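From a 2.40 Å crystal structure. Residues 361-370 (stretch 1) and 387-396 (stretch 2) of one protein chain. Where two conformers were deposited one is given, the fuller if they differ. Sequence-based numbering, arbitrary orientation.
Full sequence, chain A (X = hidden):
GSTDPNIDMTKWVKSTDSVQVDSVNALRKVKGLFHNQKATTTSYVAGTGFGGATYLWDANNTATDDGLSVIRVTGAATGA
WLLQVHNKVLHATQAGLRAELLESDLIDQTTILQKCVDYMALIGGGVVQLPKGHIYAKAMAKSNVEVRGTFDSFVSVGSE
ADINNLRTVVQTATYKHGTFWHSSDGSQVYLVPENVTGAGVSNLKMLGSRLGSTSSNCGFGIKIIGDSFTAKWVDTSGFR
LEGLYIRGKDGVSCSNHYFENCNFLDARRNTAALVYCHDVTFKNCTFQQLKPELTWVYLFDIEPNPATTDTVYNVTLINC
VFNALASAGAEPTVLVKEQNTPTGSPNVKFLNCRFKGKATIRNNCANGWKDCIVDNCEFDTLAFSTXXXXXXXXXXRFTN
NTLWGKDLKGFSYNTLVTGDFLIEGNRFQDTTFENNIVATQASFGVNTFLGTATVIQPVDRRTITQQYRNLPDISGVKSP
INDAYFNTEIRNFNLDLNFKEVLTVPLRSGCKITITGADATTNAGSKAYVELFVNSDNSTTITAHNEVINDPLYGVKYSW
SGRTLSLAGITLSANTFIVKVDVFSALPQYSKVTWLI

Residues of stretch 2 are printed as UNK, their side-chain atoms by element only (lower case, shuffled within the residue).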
# COMPACT_ATOMS: atom_id res chain seq x y z
N ILE A 361 18.65 5.32 -9.95
CA ILE A 361 17.41 5.90 -10.44
C ILE A 361 17.72 7.18 -11.21
O ILE A 361 18.52 8.01 -10.74
CB ILE A 361 16.44 6.18 -9.29
CG1 ILE A 361 16.02 4.88 -8.62
CG2 ILE A 361 15.25 7.01 -9.77
CD1 ILE A 361 15.25 5.10 -7.35
N ARG A 362 17.11 7.34 -12.38
CA ARG A 362 17.25 8.56 -13.18
C ARG A 362 15.91 9.27 -13.31
O ARG A 362 14.96 8.73 -13.90
CB ARG A 362 17.82 8.26 -14.56
CG ARG A 362 17.70 9.45 -15.53
CD ARG A 362 18.50 9.26 -16.81
NE ARG A 362 18.08 10.23 -17.82
CZ ARG A 362 18.50 10.24 -19.08
NH1 ARG A 362 19.37 9.34 -19.50
NH2 ARG A 362 18.05 11.16 -19.93
N ASN A 363 15.85 10.50 -12.83
CA ASN A 363 14.69 11.36 -13.03
C ASN A 363 14.72 11.90 -14.45
O ASN A 363 15.61 12.67 -14.81
CB ASN A 363 14.70 12.47 -11.99
CG ASN A 363 13.67 13.56 -12.28
OD1 ASN A 363 12.69 13.33 -12.99
ND2 ASN A 363 13.89 14.75 -11.72
N ASN A 364 13.77 11.49 -15.27
CA ASN A 364 13.71 11.99 -16.64
C ASN A 364 12.43 12.79 -16.90
O ASN A 364 11.92 12.81 -18.01
CB ASN A 364 13.82 10.84 -17.64
CG ASN A 364 14.37 11.28 -18.96
OD1 ASN A 364 15.10 12.28 -19.04
ND2 ASN A 364 14.03 10.56 -20.02
N CYS A 365 11.94 13.49 -15.88
CA CYS A 365 10.69 14.25 -15.96
C CYS A 365 11.01 15.70 -16.31
O CYS A 365 11.56 16.43 -15.48
CB CYS A 365 9.93 14.15 -14.64
SG CYS A 365 9.53 12.44 -14.16
N ALA A 366 10.64 16.12 -17.52
CA ALA A 366 10.94 17.48 -17.96
C ALA A 366 10.14 18.52 -17.18
O ALA A 366 10.62 19.64 -16.97
CB ALA A 366 10.65 17.62 -19.46
N ASN A 367 8.93 18.18 -16.76
CA ASN A 367 8.10 19.09 -15.98
C ASN A 367 8.09 18.73 -14.50
O ASN A 367 7.13 19.05 -13.80
CB ASN A 367 6.68 19.10 -16.55
CG ASN A 367 6.58 19.81 -17.90
OD1 ASN A 367 7.28 20.80 -18.15
ND2 ASN A 367 5.71 19.31 -18.78
N GLY A 368 9.15 18.08 -14.02
CA GLY A 368 9.28 17.71 -12.62
C GLY A 368 8.63 16.39 -12.25
O GLY A 368 7.57 16.05 -12.78
N TRP A 369 9.24 15.65 -11.33
CA TRP A 369 8.74 14.35 -10.88
C TRP A 369 7.95 14.57 -9.59
O TRP A 369 8.52 14.86 -8.54
CB TRP A 369 9.91 13.38 -10.67
CG TRP A 369 9.54 11.95 -10.30
CD1 TRP A 369 8.30 11.47 -9.97
CD2 TRP A 369 10.43 10.83 -10.21
NE1 TRP A 369 8.37 10.13 -9.69
CE2 TRP A 369 9.67 9.71 -9.83
CE3 TRP A 369 11.81 10.67 -10.42
CZ2 TRP A 369 10.24 8.45 -9.65
CZ3 TRP A 369 12.37 9.42 -10.24
CH2 TRP A 369 11.59 8.33 -9.86
N LYS A 370 6.62 14.47 -9.69
CA LYS A 370 5.73 14.67 -8.55
C LYS A 370 5.47 13.33 -7.86
O LYS A 370 5.20 12.33 -8.53
CB LYS A 370 4.42 15.33 -9.00
CG LYS A 370 3.41 15.55 -7.85
CD LYS A 370 2.19 16.48 -8.20
CE LYS A 370 1.26 15.84 -9.26
NZ LYS A 370 -0.01 16.61 -9.53
N UNK A 387 20.61 12.73 -15.61
CA UNK A 387 21.44 13.10 -16.75
C UNK A 387 21.14 14.53 -17.21
O UNK A 387 22.06 15.32 -17.45
o UNK A 387 21.35 10.77 -17.41
c UNK A 387 21.22 12.11 -17.90
c UNK A 387 22.24 12.32 -19.00
N UNK A 388 19.86 14.89 -17.29
CA UNK A 388 19.45 16.18 -17.84
C UNK A 388 19.55 17.25 -16.76
O UNK A 388 18.81 17.22 -15.78
o UNK A 388 17.92 14.95 -19.26
c UNK A 388 18.04 16.10 -18.41
c UNK A 388 17.73 17.36 -19.21
N UNK A 389 20.48 18.18 -16.95
CA UNK A 389 20.67 19.26 -15.99
C UNK A 389 19.43 20.15 -15.91
O UNK A 389 18.98 20.70 -16.91
c UNK A 389 22.11 21.27 -15.44
c UNK A 389 21.89 20.09 -16.41
o UNK A 389 23.06 19.25 -16.44
N UNK A 390 18.92 20.32 -14.70
CA UNK A 390 17.74 21.14 -14.48
C UNK A 390 16.48 20.37 -14.16
O UNK A 390 15.49 20.98 -13.76
N UNK A 391 16.46 19.06 -14.37
CA UNK A 391 15.28 18.29 -13.99
C UNK A 391 15.17 18.23 -12.48
O UNK A 391 16.18 18.19 -11.76
o UNK A 391 14.03 16.59 -20.07
c UNK A 391 15.34 16.89 -14.58
c UNK A 391 14.77 17.99 -16.79
c UNK A 391 14.44 17.92 -18.14
c UNK A 391 14.55 15.54 -18.03
c UNK A 391 14.99 16.83 -16.05
c UNK A 391 14.88 15.61 -16.69
c UNK A 391 14.34 16.69 -18.75
N UNK A 392 13.94 18.25 -11.98
CA UNK A 392 13.69 18.38 -10.56
C UNK A 392 12.80 17.24 -10.11
O UNK A 392 11.92 16.81 -10.85
c UNK A 392 12.94 19.95 -8.69
c UNK A 392 13.82 20.88 -10.86
c UNK A 392 13.04 19.75 -10.22
N UNK A 393 13.05 16.75 -8.90
CA UNK A 393 12.08 15.91 -8.20
C UNK A 393 11.26 16.85 -7.33
O UNK A 393 11.73 17.32 -6.30
c UNK A 393 11.69 13.93 -6.72
c UNK A 393 13.69 13.99 -8.24
c UNK A 393 14.47 12.92 -7.46
c UNK A 393 12.75 14.81 -7.37
N UNK A 394 10.03 17.10 -7.76
CA UNK A 394 9.20 18.12 -7.14
C UNK A 394 8.80 17.74 -5.73
O UNK A 394 8.83 18.58 -4.83
o UNK A 394 8.41 18.77 -9.29
c UNK A 394 7.97 18.33 -8.01
c UNK A 394 7.06 19.36 -7.41
N UNK A 395 8.41 16.49 -5.52
CA UNK A 395 7.98 16.07 -4.20
C UNK A 395 8.14 14.56 -4.09
O UNK A 395 8.27 13.85 -5.10
c UNK A 395 6.53 16.45 -3.93
o UNK A 395 5.68 15.84 -4.87
N UNK A 396 8.07 14.09 -2.87
CA UNK A 396 8.06 12.67 -2.63
C UNK A 396 8.61 12.31 -1.27
O UNK A 396 8.88 13.17 -0.43
O HOH W 1 17.56 12.95 -16.72
O HOH W 2 16.44 15.76 -10.58
O HOH W 3 12.08 13.91 -20.55
O HOH W 4 12.01 18.51 -13.84

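Position 387 carries three side-chain atoms, a carbon bearing one oxygen and one carbon. Its CB points toward stretch 1, and the oxygen lies over one face of the Arg-362 guanidinium. This is the branched pattern of threonine. Thr-387 OG1 is 3.2 Å from Arg-362 NH1, but the angle is too poor for a hydrogen bond; the hydroxyl, suited to an exposed site, finds its partner elsewhere in the structure.

Position 388 repeats the pattern, one carbon holding an oxygen and a carbon, with the oxygen 3.9 Å from both Asn-364 OD1 and Arg-362 NH2; it is again threonine. A small polar side chain suits this partly exposed place beside polar groups, but the firmer link is through the backbone: Thr-388 N donates to water 1 (3.1 Å to its O), which donates in turn to Asn-363 O (2.7 Å from the water O).

Position 389 has the same three atoms, out of reach of stretch 1. This third threonine, Thr-389, is exposed, as suits a polar side chain, and touches a crystal neighbour.

Position 390 has no side-chain atoms and must be glycine. Its phi of 107° would jam a CB against the preceding carbonyl, and this conformation suits Gly-390 to the type II turn running from Thr-388 to position 391.

Position 391 shows one carbon leading to a six-carbon ring that bears an oxygen; Cys-365 O and Ala-366 CA lie over a face of the ring, and Asn-363 O and Asn-364 OD1 meet its edge, where polarized C-H groups can face oxygen. It is tyrosine, whose flat ring offers a broad surface to the bend of stretch 1. Ala-366 CA sits 3.8 Å from the Tyr-391 ring centroid, a CH-pi contact, and Cys-365 O is 3.5 Å from Tyr-391 CG.

Position 392 has three carbons, one carrying the other two. Its CA-to-CB bond points away from stretch 1, and the contact falls to the backbone. This is valine: Val-392 O accepts from Trp-369 N at 3.0 Å and, weakly, from Asn-363 ND2 at 3.0 Å. Gly-368 CA also approaches Val-392 O, at 3.3 Å.

Position 393 has four carbons, forked at the first with one arm two carbons long, and packs by Trp-369 CB: isoleucine. This apolar chain suits a buried site, with Ile-393 CG2 4.4 Å from Trp-369 CB.

Position 394 returns to a carbon bearing one oxygen and one carbon, the oxygen 3.6 Å from Gly-368 CA: threonine. Thr-394 OG1 fits there because Gly-368 has no side chain; an ideal CB would clash with it. Thr-394 N donates to Trp-369 O at 2.8 Å.

Position 395 has one carbon then one oxygen, the oxygen 3.8 Å from Lys-370 CG: serine, small enough to sit beside that aliphatic stem. Ser-395 N makes a weak 3.4 Å bond to Trp-369 O.

Position 396 lacks a side chain and is glycine; Gly-396, whose phi is 154°, does not touch stretch 1.

The contact thus combines two modes. Near Gly-368 and Trp-369, backbone bonds hold the two stretches together; farther back, the Tyr-391 ring lies against Cys-365 and Ala-366, the first half of the turn, while waters join main-chain groups. One of them, water 4, accepts from Val-392 N and donates to Cys-365 O, each 2.7 Å from its O.

Stretch 2 387-396: TTTGYVITSG
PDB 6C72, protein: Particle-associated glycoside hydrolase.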